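Long-range contacts in leucine aminopeptidase (Fimbriiglobus ruber, PDB 7D1B), which probably acts as a zinc-dependent glutaminyl-peptide cyclotransferase, an enzyme built on the alpha/beta fold of the M28 aminopeptidases: residues 234-239 and 321-326; 90-95 and 111-116; 171-176 and 333-338. One frame throughout, in Å; residues are numbered along the deposited sequence.

Interaction 1 of 3, residues 234-239 and 321-326. With GOL (glycerol), chain I.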
loop_
_atom_site.group_PDB
_atom_site.type_symbol
_atom_site.label_atom_id
_atom_site.label_comp_id
_atom_site.label_asym_id
_atom_site.label_seq_id
_atom_site.Cartn_x
_atom_site.Cartn_y
_atom_site.Cartn_z
ATOM N N LEU A 234 5.592 -5.005 0.326
ATOM C CA LEU A 234 6.685 -5.941 0.057
ATOM C C LEU A 234 6.509 -6.613 -1.304
ATOM O O LEU A 234 6.555 -7.843 -1.425
ATOM C CB LEU A 234 6.849 -6.986 1.162
ATOM C CG LEU A 234 6.836 -6.503 2.600
ATOM C CD1 LEU A 234 6.922 -7.708 3.524
ATOM C CD2 LEU A 234 7.959 -5.557 2.880
ATOM N N PHE A 235 6.338 -5.790 -2.347
ATOM C CA PHE A 235 5.877 -6.288 -3.637
ATOM C C PHE A 235 6.784 -5.921 -4.794
ATOM O O PHE A 235 6.520 -6.378 -5.906
ATOM C CB PHE A 235 4.475 -5.725 -3.960
ATOM C CG PHE A 235 4.493 -4.267 -4.279
ATOM C CD1 PHE A 235 4.421 -3.320 -3.273
ATOM C CD2 PHE A 235 4.614 -3.822 -5.593
ATOM C CE1 PHE A 235 4.518 -1.964 -3.552
ATOM C CE2 PHE A 235 4.702 -2.464 -5.883
ATOM C CZ PHE A 235 4.639 -1.536 -4.857
ATOM N N ALA A 236 7.801 -5.081 -4.588
ATOM C CA ALA A 236 8.456 -4.398 -5.691
ATOM C C ALA A 236 9.858 -4.906 -5.975
ATOM O O ALA A 236 10.534 -4.350 -6.846
ATOM C CB ALA A 236 8.477 -2.890 -5.434
ATOM N N HIS A 237 10.307 -5.935 -5.265
ATOM C CA HIS A 237 11.647 -6.472 -5.469
ATOM C C HIS A 237 11.723 -7.339 -6.724
ATOM O O HIS A 237 10.721 -7.857 -7.241
ATOM C CB HIS A 237 12.102 -7.252 -4.232
ATOM C CG HIS A 237 11.101 -8.238 -3.733
ATOM N ND1 HIS A 237 9.912 -7.853 -3.146
ATOM C CD2 HIS A 237 11.123 -9.593 -3.702
ATOM C CE1 HIS A 237 9.250 -8.934 -2.771
ATOM N NE2 HIS A 237 9.961 -10.002 -3.097
ATOM N N ASP A 238 12.950 -7.505 -7.204
ATOM C CA ASP A 238 13.231 -8.275 -8.411
ATOM C C ASP A 238 12.874 -9.741 -8.188
ATOM O O ASP A 238 13.383 -10.372 -7.263
ATOM C CB ASP A 238 14.730 -8.126 -8.687
ATOM C CG ASP A 238 15.156 -8.706 -10.011
ATOM O OD1 ASP A 238 14.316 -8.911 -10.906
ATOM O OD2 ASP A 238 16.378 -8.923 -10.165
ATOM N N GLY A 239 12.024 -10.299 -9.045
ATOM C CA GLY A 239 11.685 -11.701 -8.900
ATOM C C GLY A 239 10.707 -11.981 -7.786
ATOM O O GLY A 239 10.602 -13.131 -7.342
ATOM N N LYS A 321 10.728 -2.818 -13.396
ATOM C CA LYS A 321 9.845 -3.685 -14.165
ATOM C C LYS A 321 8.787 -4.319 -13.272
ATOM O O LYS A 321 7.618 -4.423 -13.655
ATOM C CB LYS A 321 10.651 -4.765 -14.883
ATOM C CG LYS A 321 9.801 -5.976 -15.341
ATOM C CD LYS A 321 8.994 -5.844 -16.624
ATOM C CE LYS A 321 8.296 -7.170 -16.900
ATOM N NZ LYS A 321 7.099 -7.002 -17.742
ATOM N N GLN A 322 9.175 -4.739 -12.069
ATOM C CA GLN A 322 8.206 -5.293 -11.135
ATOM C C GLN A 322 7.165 -4.248 -10.745
ATOM O O GLN A 322 5.959 -4.551 -10.677
ATOM C CB GLN A 322 8.946 -5.827 -9.912
ATOM C CG GLN A 322 8.058 -6.393 -8.813
ATOM C CD GLN A 322 7.205 -7.576 -9.245
ATOM O OE1 GLN A 322 7.497 -8.263 -10.236
ATOM N NE2 GLN A 322 6.139 -7.833 -8.500
ATOM N N MET A 323 7.602 -3.002 -10.519
ATOM C CA MET A 323 6.654 -1.938 -10.209
ATOM C C MET A 323 5.670 -1.732 -11.353
ATOM O O MET A 323 4.470 -1.580 -11.125
ATOM C CB MET A 323 7.401 -0.641 -9.912
ATOM C CG MET A 323 8.226 -0.724 -8.671
ATOM S SD MET A 323 8.890 0.805 -8.056
ATOM C CE MET A 323 7.449 1.717 -7.504
ATOM N N VAL A 324 6.168 -1.701 -12.592
ATOM C CA VAL A 324 5.310 -1.493 -13.757
ATOM C C VAL A 324 4.308 -2.632 -13.896
ATOM O O VAL A 324 3.126 -2.406 -14.189
ATOM C CB VAL A 324 6.171 -1.321 -15.029
ATOM C CG1 VAL A 324 5.321 -1.505 -16.295
ATOM C CG2 VAL A 324 6.882 0.034 -15.025
ATOM N N ASP A 325 4.762 -3.876 -13.696
ATOM C CA ASP A 325 3.852 -5.014 -13.789
ATOM C C ASP A 325 2.710 -4.875 -12.789
ATOM O O ASP A 325 1.533 -5.055 -13.132
ATOM C CB ASP A 325 4.595 -6.317 -13.500
ATOM C CG ASP A 325 5.359 -6.872 -14.669
ATOM O OD1 ASP A 325 5.333 -6.313 -15.780
ATOM O OD2 ASP A 325 6.018 -7.897 -14.444
ATOM N N VAL A 326 3.042 -4.574 -11.527
ATOM C CA VAL A 326 1.992 -4.426 -10.523
ATOM C C VAL A 326 1.081 -3.247 -10.859
ATOM O O VAL A 326 -0.153 -3.346 -10.737
ATOM C CB VAL A 326 2.597 -4.356 -9.114
ATOM C CG1 VAL A 326 1.537 -4.023 -8.067
ATOM C CG2 VAL A 326 3.287 -5.687 -8.780
HETATM C C1 GOL I . 9.768 -10.444 -13.084
HETATM O O1 GOL I . 8.504 -10.901 -12.849
HETATM C C2 GOL I . 9.938 -9.112 -12.297
HETATM O O2 GOL I . 9.969 -9.324 -10.911
HETATM C C3 GOL I . 11.160 -8.392 -12.803
HETATM O O3 GOL I . 12.224 -8.877 -12.075
#
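Two torsions turn Gln-322 toward Phe-235: CG stands anti to the backbone N (chi1 178°), and a bend at chi2 (61°) places CD. NE2 donates to Phe-235 O at 3.0 Å, with an angle of 150° at the hydrogen, arriving nearly along the C=O axis; its second partner is Ser-270 OG. Gln-322 CG rests 3.4 Å from His-237 O, while OE1 accepts from glycerol O2 at 2.8 Å. Gly-239 N donates to the same O2 at 2.9 Å, so this molecule, probably from the crystallisation liquor, links loop and helix. An alanine in place of Gln-322 would probably leave Phe-235 O without its amide donor and open a gap between helix and loop. One turn further along the helix, the side chains of Val-326 and Phe-235 cross obliquely, with Val-326 CG2 3.9 Å from Phe-235 CD2. Ala-236 CB lies over one face of the Phe-235 ring toward the rim, 3.8 Å above the plane, and also packs against Ala-158. The Phe-235 side chain, about 11 Å from the bound zinc ion, also touches Leu-162 of helix 153-167 and Leu-242 of strand 242-244. His-237, whose CB points away from the helix, bonds Asn-154 and Asp-302. The arrangement anchors the loop after strand 225-232 to helix 320-336 in the M28 alpha/beta fold.

Interaction 2 of 3, residues 90-95 and 111-116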
loop_
_atom_site.group_PDB
_atom_site.type_symbol
_atom_site.label_atom_id
_atom_site.label_comp_id
_atom_site.label_asym_id
_atom_site.label_seq_id
_atom_site.Cartn_x
_atom_site.Cartn_y
_atom_site.Cartn_z
ATOM N N ALA A 90 -5.534 14.839 -8.682
ATOM C CA ALA A 90 -6.274 14.186 -7.608
ATOM C C ALA A 90 -6.733 15.210 -6.579
ATOM O O ALA A 90 -6.079 16.233 -6.357
ATOM C CB ALA A 90 -5.384 13.172 -6.897
ATOM N N LYS A 91 -7.846 14.908 -5.914
ATOM C CA LYS A 91 -8.219 15.649 -4.713
ATOM C C LYS A 91 -7.590 14.960 -3.509
ATOM O O LYS A 91 -7.760 13.756 -3.331
ATOM C CB LYS A 91 -9.734 15.657 -4.548
ATOM C CG LYS A 91 -10.158 16.415 -3.319
ATOM C CD LYS A 91 -11.611 16.816 -3.417
ATOM C CE LYS A 91 -12.003 17.764 -2.291
ATOM N NZ LYS A 91 -12.011 17.071 -0.983
ATOM N N VAL A 92 -6.858 15.707 -2.687
ATOM C CA VAL A 92 -6.133 15.114 -1.564
ATOM C C VAL A 92 -6.803 15.543 -0.267
ATOM O O VAL A 92 -6.999 16.742 -0.036
ATOM C CB VAL A 92 -4.641 15.496 -1.579
ATOM C CG1 VAL A 92 -3.933 14.969 -0.326
ATOM C CG2 VAL A 92 -3.961 14.969 -2.835
ATOM N N VAL A 93 -7.126 14.568 0.583
ATOM C CA VAL A 93 -7.724 14.805 1.891
ATOM C C VAL A 93 -6.841 14.159 2.945
ATOM O O VAL A 93 -6.259 13.091 2.728
ATOM C CB VAL A 93 -9.192 14.310 1.949
ATOM C CG1 VAL A 93 -9.708 14.192 3.371
ATOM C CG2 VAL A 93 -10.093 15.238 1.135
ATOM N N ARG A 94 -6.740 14.819 4.087
ATOM C CA ARG A 94 -6.024 14.312 5.249
ATOM C C ARG A 94 -7.014 13.751 6.259
ATOM O O ARG A 94 -8.061 14.355 6.506
ATOM C CB ARG A 94 -5.249 15.457 5.904
ATOM C CG ARG A 94 -4.176 16.065 5.011
ATOM C CD ARG A 94 -3.635 17.375 5.578
ATOM N NE ARG A 94 -3.015 17.199 6.883
ATOM C CZ ARG A 94 -1.742 16.869 7.074
ATOM N NH1 ARG A 94 -0.930 16.671 6.040
ATOM N NH2 ARG A 94 -1.281 16.726 8.312
ATOM N N GLN A 95 -6.683 12.615 6.858
ATOM C CA GLN A 95 -7.419 12.110 8.016
ATOM C C GLN A 95 -6.464 12.197 9.191
ATOM O O GLN A 95 -5.584 11.346 9.345
ATOM C CB GLN A 95 -7.881 10.667 7.863
ATOM C CG GLN A 95 -8.705 10.343 6.682
ATOM C CD GLN A 95 -9.275 8.922 6.772
ATOM O OE1 GLN A 95 -8.616 7.968 7.248
ATOM N NE2 GLN A 95 -10.521 8.778 6.329
ATOM N N THR A 111 -1.588 10.825 10.373
ATOM C CA THR A 111 -2.360 11.364 9.251
ATOM C C THR A 111 -2.426 10.324 8.143
ATOM O O THR A 111 -1.390 9.985 7.559
ATOM C CB THR A 111 -1.736 12.654 8.694
ATOM O OG1 THR A 111 -1.518 13.587 9.754
ATOM C CG2 THR A 111 -2.662 13.299 7.655
ATOM N N ASN A 112 -3.624 9.831 7.824
ATOM C CA ASN A 112 -3.775 9.095 6.574
ATOM C C ASN A 112 -3.963 10.105 5.446
ATOM O O ASN A 112 -4.556 11.166 5.636
ATOM C CB ASN A 112 -5.013 8.200 6.594
ATOM C CG ASN A 112 -4.957 7.097 7.638
ATOM O OD1 ASN A 112 -3.881 6.584 7.989
ATOM N ND2 ASN A 112 -6.135 6.699 8.113
ATOM N N LEU A 113 -3.446 9.783 4.272
ATOM C CA LEU A 113 -3.624 10.639 3.100
ATOM C C LEU A 113 -4.479 9.907 2.075
ATOM O O LEU A 113 -4.273 8.721 1.817
ATOM C CB LEU A 113 -2.274 10.977 2.474
ATOM C CG LEU A 113 -1.978 12.256 1.692
ATOM C CD1 LEU A 113 -2.280 13.476 2.544
ATOM C CD2 LEU A 113 -0.532 12.305 1.217
ATOM N N ILE A 114 -5.447 10.601 1.493
ATOM C CA ILE A 114 -6.296 10.015 0.465
ATOM C C ILE A 114 -6.189 10.895 -0.768
ATOM O O ILE A 114 -6.466 12.094 -0.700
ATOM C CB ILE A 114 -7.757 9.904 0.920
ATOM C CG1 ILE A 114 -7.868 9.096 2.216
ATOM C CG2 ILE A 114 -8.620 9.293 -0.203
ATOM C CD1 ILE A 114 -9.208 9.260 2.918
ATOM N N ALA A 115 -5.803 10.305 -1.893
ATOM C CA ALA A 115 -5.784 10.989 -3.187
ATOM C C ALA A 115 -6.874 10.357 -4.045
ATOM O O ALA A 115 -6.775 9.184 -4.408
ATOM C CB ALA A 115 -4.418 10.878 -3.854
ATOM N N SER A 116 -7.918 11.128 -4.343
ATOM C CA SER A 116 -9.135 10.606 -4.946
ATOM C C SER A 116 -9.210 10.979 -6.413
ATOM O O SER A 116 -8.969 12.136 -6.792
ATOM C CB SER A 116 -10.371 11.161 -4.233
ATOM O OG SER A 116 -10.531 10.655 -2.937
HETATM O O HOH W 1 -9.796 12.613 -1.322
#
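Over one face of the Arg-94 guanidinium lies the Thr-111 methyl, CG2 sitting 3.7 Å above the plane and over its centre. The guanidinium N-H groups have partners beyond the pair: NE forms a salt bridge with Glu-96, and NH1 reaches Gln-78 weakly. On the opposite face of the sheet, the amides of Gln-95 and Asn-112 meet with their planes 39° apart. Asn-112 ND2 donates to Gln-95 OE1 at 2.9 Å in an almost straight bond (178°), lying in the plane of both the acceptor carbonyl and its own amide. Asn-112 is gripped further by Gly-207 O at ND2 and by Asp-185 N at OD1, which fixes the rotation of this buried amide. Gln-95 sends CG anti to its carbonyl carbon (chi1 -56°) and runs extended from there, its NE2 lying 3.7 Å from Ile-114 CD1. Helix 206-218 covers this face through Phe-211. On the Arg-94 face, Ala-90 CB meets Ala-115 CB at 3.9 Å, and Val-92 touches Phe-85 of helix 72-87. Six backbone bonds join the strands, at the hydrogen-bonded pairs Lys-91 with Ser-116, Val-93 with Ile-114, and Gln-95 with Asn-112. This is a regular antiparallel beta hairpin, whose strand 91-99 lies outermost in the mixed sheet, between helices on its two faces, as in the three-layer alpha/beta/alpha sandwich of M28 enzymes.

Interaction 3 of 3, residues 171-176 and 333-338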
loop_
_atom_site.group_PDB
_atom_site.type_symbol
_atom_site.label_atom_id
_atom_site.label_comp_id
_atom_site.label_asym_id
_atom_site.label_seq_id
_atom_site.Cartn_x
_atom_site.Cartn_y
_atom_site.Cartn_z
ATOM N N LYS A 171 -5.675 10.373 -14.925
ATOM C CA LYS A 171 -6.705 11.147 -15.618
ATOM C C LYS A 171 -6.935 10.669 -17.038
ATOM O O LYS A 171 -7.935 11.072 -17.639
ATOM C CB LYS A 171 -6.441 12.654 -15.570
ATOM C CG LYS A 171 -6.676 13.290 -14.203
ATOM C CD LYS A 171 -8.012 12.951 -13.576
ATOM C CE LYS A 171 -9.196 13.426 -14.391
ATOM N NZ LYS A 171 -9.702 14.738 -13.883
ATOM N N GLY A 172 -6.059 9.812 -17.574
ATOM C CA GLY A 172 -6.280 9.183 -18.861
ATOM C C GLY A 172 -6.863 7.787 -18.790
ATOM O O GLY A 172 -6.927 7.123 -19.829
ATOM N N VAL A 173 -7.286 7.315 -17.621
ATOM C CA VAL A 173 -7.780 5.947 -17.455
ATOM C C VAL A 173 -9.304 5.959 -17.492
ATOM O O VAL A 173 -9.925 6.702 -16.712
ATOM C CB VAL A 173 -7.289 5.330 -16.134
ATOM C CG1 VAL A 173 -7.925 3.959 -15.926
ATOM C CG2 VAL A 173 -5.767 5.244 -16.128
ATOM N N PRO A 174 -9.942 5.142 -18.336
ATOM C CA PRO A 174 -11.404 5.024 -18.287
ATOM C C PRO A 174 -11.791 4.093 -17.147
ATOM O O PRO A 174 -11.254 2.985 -17.019
ATOM C CB PRO A 174 -11.757 4.422 -19.648
ATOM C CG PRO A 174 -10.542 3.650 -20.041
ATOM C CD PRO A 174 -9.349 4.339 -19.422
ATOM N N SER A 175 -12.736 4.534 -16.314
ATOM C CA SER A 175 -13.084 3.751 -15.135
ATOM C C SER A 175 -14.549 3.929 -14.782
ATOM O O SER A 175 -15.006 5.056 -14.578
ATOM C CB SER A 175 -12.245 4.188 -13.937
ATOM O OG SER A 175 -12.630 3.408 -12.818
ATOM N N ASN A 176 -15.251 2.813 -14.604
ATOM C CA ASN A 176 -16.630 2.854 -14.137
ATOM C C ASN A 176 -16.745 2.965 -12.625
ATOM O O ASN A 176 -17.871 3.005 -12.105
ATOM C CB ASN A 176 -17.367 1.612 -14.634
ATOM C CG ASN A 176 -17.390 1.547 -16.140
ATOM O OD1 ASN A 176 -17.562 2.574 -16.813
ATOM N ND2 ASN A 176 -17.182 0.362 -16.688
ATOM N N TRP A 333 -7.376 -4.128 -13.350
ATOM C CA TRP A 333 -8.433 -4.376 -12.374
ATOM C C TRP A 333 -9.430 -3.221 -12.343
ATOM O O TRP A 333 -10.650 -3.429 -12.369
ATOM C CB TRP A 333 -7.771 -4.595 -11.009
ATOM C CG TRP A 333 -8.710 -4.670 -9.836
ATOM C CD1 TRP A 333 -9.749 -5.544 -9.650
ATOM C CD2 TRP A 333 -8.654 -3.855 -8.660
ATOM N NE1 TRP A 333 -10.355 -5.308 -8.431
ATOM C CE2 TRP A 333 -9.695 -4.278 -7.803
ATOM C CE3 TRP A 333 -7.834 -2.784 -8.259
ATOM C CZ2 TRP A 333 -9.914 -3.696 -6.550
ATOM C CZ3 TRP A 333 -8.056 -2.200 -7.013
ATOM C CH2 TRP A 333 -9.094 -2.655 -6.175
ATOM N N ILE A 334 -8.920 -1.990 -12.318
ATOM C CA ILE A 334 -9.793 -0.816 -12.332
ATOM C C ILE A 334 -10.656 -0.798 -13.592
ATOM O O ILE A 334 -11.875 -0.592 -13.528
ATOM C CB ILE A 334 -8.957 0.464 -12.181
ATOM C CG1 ILE A 334 -8.427 0.566 -10.754
ATOM C CG2 ILE A 334 -9.757 1.705 -12.564
ATOM C CD1 ILE A 334 -7.184 1.473 -10.617
ATOM N N GLN A 335 -10.034 -1.000 -14.756
ATOM C CA GLN A 335 -10.737 -0.839 -16.021
ATOM C C GLN A 335 -11.793 -1.907 -16.241
ATOM O O GLN A 335 -12.774 -1.639 -16.937
ATOM C CB GLN A 335 -9.750 -0.885 -17.177
ATOM C CG GLN A 335 -8.870 0.336 -17.297
ATOM C CD GLN A 335 -7.748 0.060 -18.260
ATOM O OE1 GLN A 335 -7.915 0.155 -19.482
ATOM N NE2 GLN A 335 -6.608 -0.362 -17.726
ATOM N N ILE A 336 -11.611 -3.120 -15.708
ATOM C CA ILE A 336 -12.572 -4.190 -15.988
ATOM C C ILE A 336 -13.833 -4.095 -15.143
ATOM O O ILE A 336 -14.793 -4.827 -15.403
ATOM C CB ILE A 336 -11.964 -5.605 -15.929
ATOM C CG1 ILE A 336 -11.575 -5.966 -14.489
ATOM C CG2 ILE A 336 -10.807 -5.750 -16.913
ATOM C CD1 ILE A 336 -11.078 -7.390 -14.348
ATOM N N GLN A 337 -13.869 -3.234 -14.130
ATOM C CA GLN A 337 -15.083 -3.111 -13.325
ATOM C C GLN A 337 -16.238 -2.613 -14.178
ATOM O O GLN A 337 -16.098 -1.675 -14.958
ATOM C CB GLN A 337 -14.883 -2.135 -12.158
ATOM C CG GLN A 337 -13.717 -2.498 -11.236
ATOM C CD GLN A 337 -13.826 -3.918 -10.710
ATOM O OE1 GLN A 337 -14.811 -4.271 -10.050
ATOM N NE2 GLN A 337 -12.837 -4.750 -11.015
ATOM N N LYS A 338 -17.405 -3.218 -13.985
ATOM C CA LYS A 338 -18.614 -2.800 -14.675
ATOM C C LYS A 338 -19.175 -1.559 -13.989
ATOM O O LYS A 338 -18.873 -1.272 -12.820
ATOM C CB LYS A 338 -19.645 -3.914 -14.624
ATOM C CG LYS A 338 -19.316 -5.088 -15.511
ATOM C CD LYS A 338 -20.334 -6.216 -15.291
ATOM C CE LYS A 338 -19.949 -7.122 -14.120
ATOM N NZ LYS A 338 -20.327 -6.564 -12.777
ATOM O OXT LYS A 338 -19.936 -0.805 -14.594
HETATM O O HOH W 2 -13.210 1.101 -17.923
HETATM O O HOH W 3 -14.106 0.307 -14.920
HETATM O O HOH W 4 -19.976 0.679 -11.099
#
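Asn-176 joins the loop ahead of strand 178-184 to the C-terminal end of helix 320-336, the last helix of this alpha/beta fold. Its CB lies 3.5 Å from Lys-338 OXT, an oxygen of the chain's terminal carboxylate. CG, anti to the carbonyl carbon (chi1 -61°), passes 3.7 Å from Gln-337 O. At the tip ND2 donates to that same Gln-337 O at 2.9 Å, with 157° at the hydrogen and in the plane of the carbonyl, while OD1 bonds a glycerol, probably from the crystallisation liquor. The backbone of Asn-176 adds to the hold: its N donates to a water at 2.8 Å that also sits within bonding distance of Ile-334 O and Gln-337 O, bridging loop and helix end. Gln-337 in turn is steadied by its side chain, NE2 donating to Trp-333 O at 2.9 Å and to Glu-258. Earlier in the loop the contact is side-chain packing, with Ser-175 OG 3.3 Å from Ile-334 CG2; that hydroxyl bonds Val-177 O. Gln-335 has its amide NE2 tied to Leu-331 O and Lys-45 O, and its chain crosses Val-173 at about a right angle, CG lying 4.0 Å from Val-173 CG1.

How the interactions relate
Interactions 1 and 3 both use helix 320-336: residues 321-326 near its start and 333-338 at its end, with centres 22 Å apart. Interaction 1 is a buried contact and relies on one glutamine bond set among apolar groups; interaction 3 is partly buried, at the chain terminus, and adds bridging waters to one asparagine bond. Interaction 2 holds other elements, a hairpin at the edge of the sheet, and its chemistry is mostly repeated backbone bonding with side chains on both faces. It lies on the opposite side of the chain's centre from interaction 1. The nearest atoms of interactions 2 and 3 are about 6 Å apart, without touching. The Phe-235 side chain of interaction 1 lies about 11 Å from the zinc ion; the other two contacts lie away from the annotated sites.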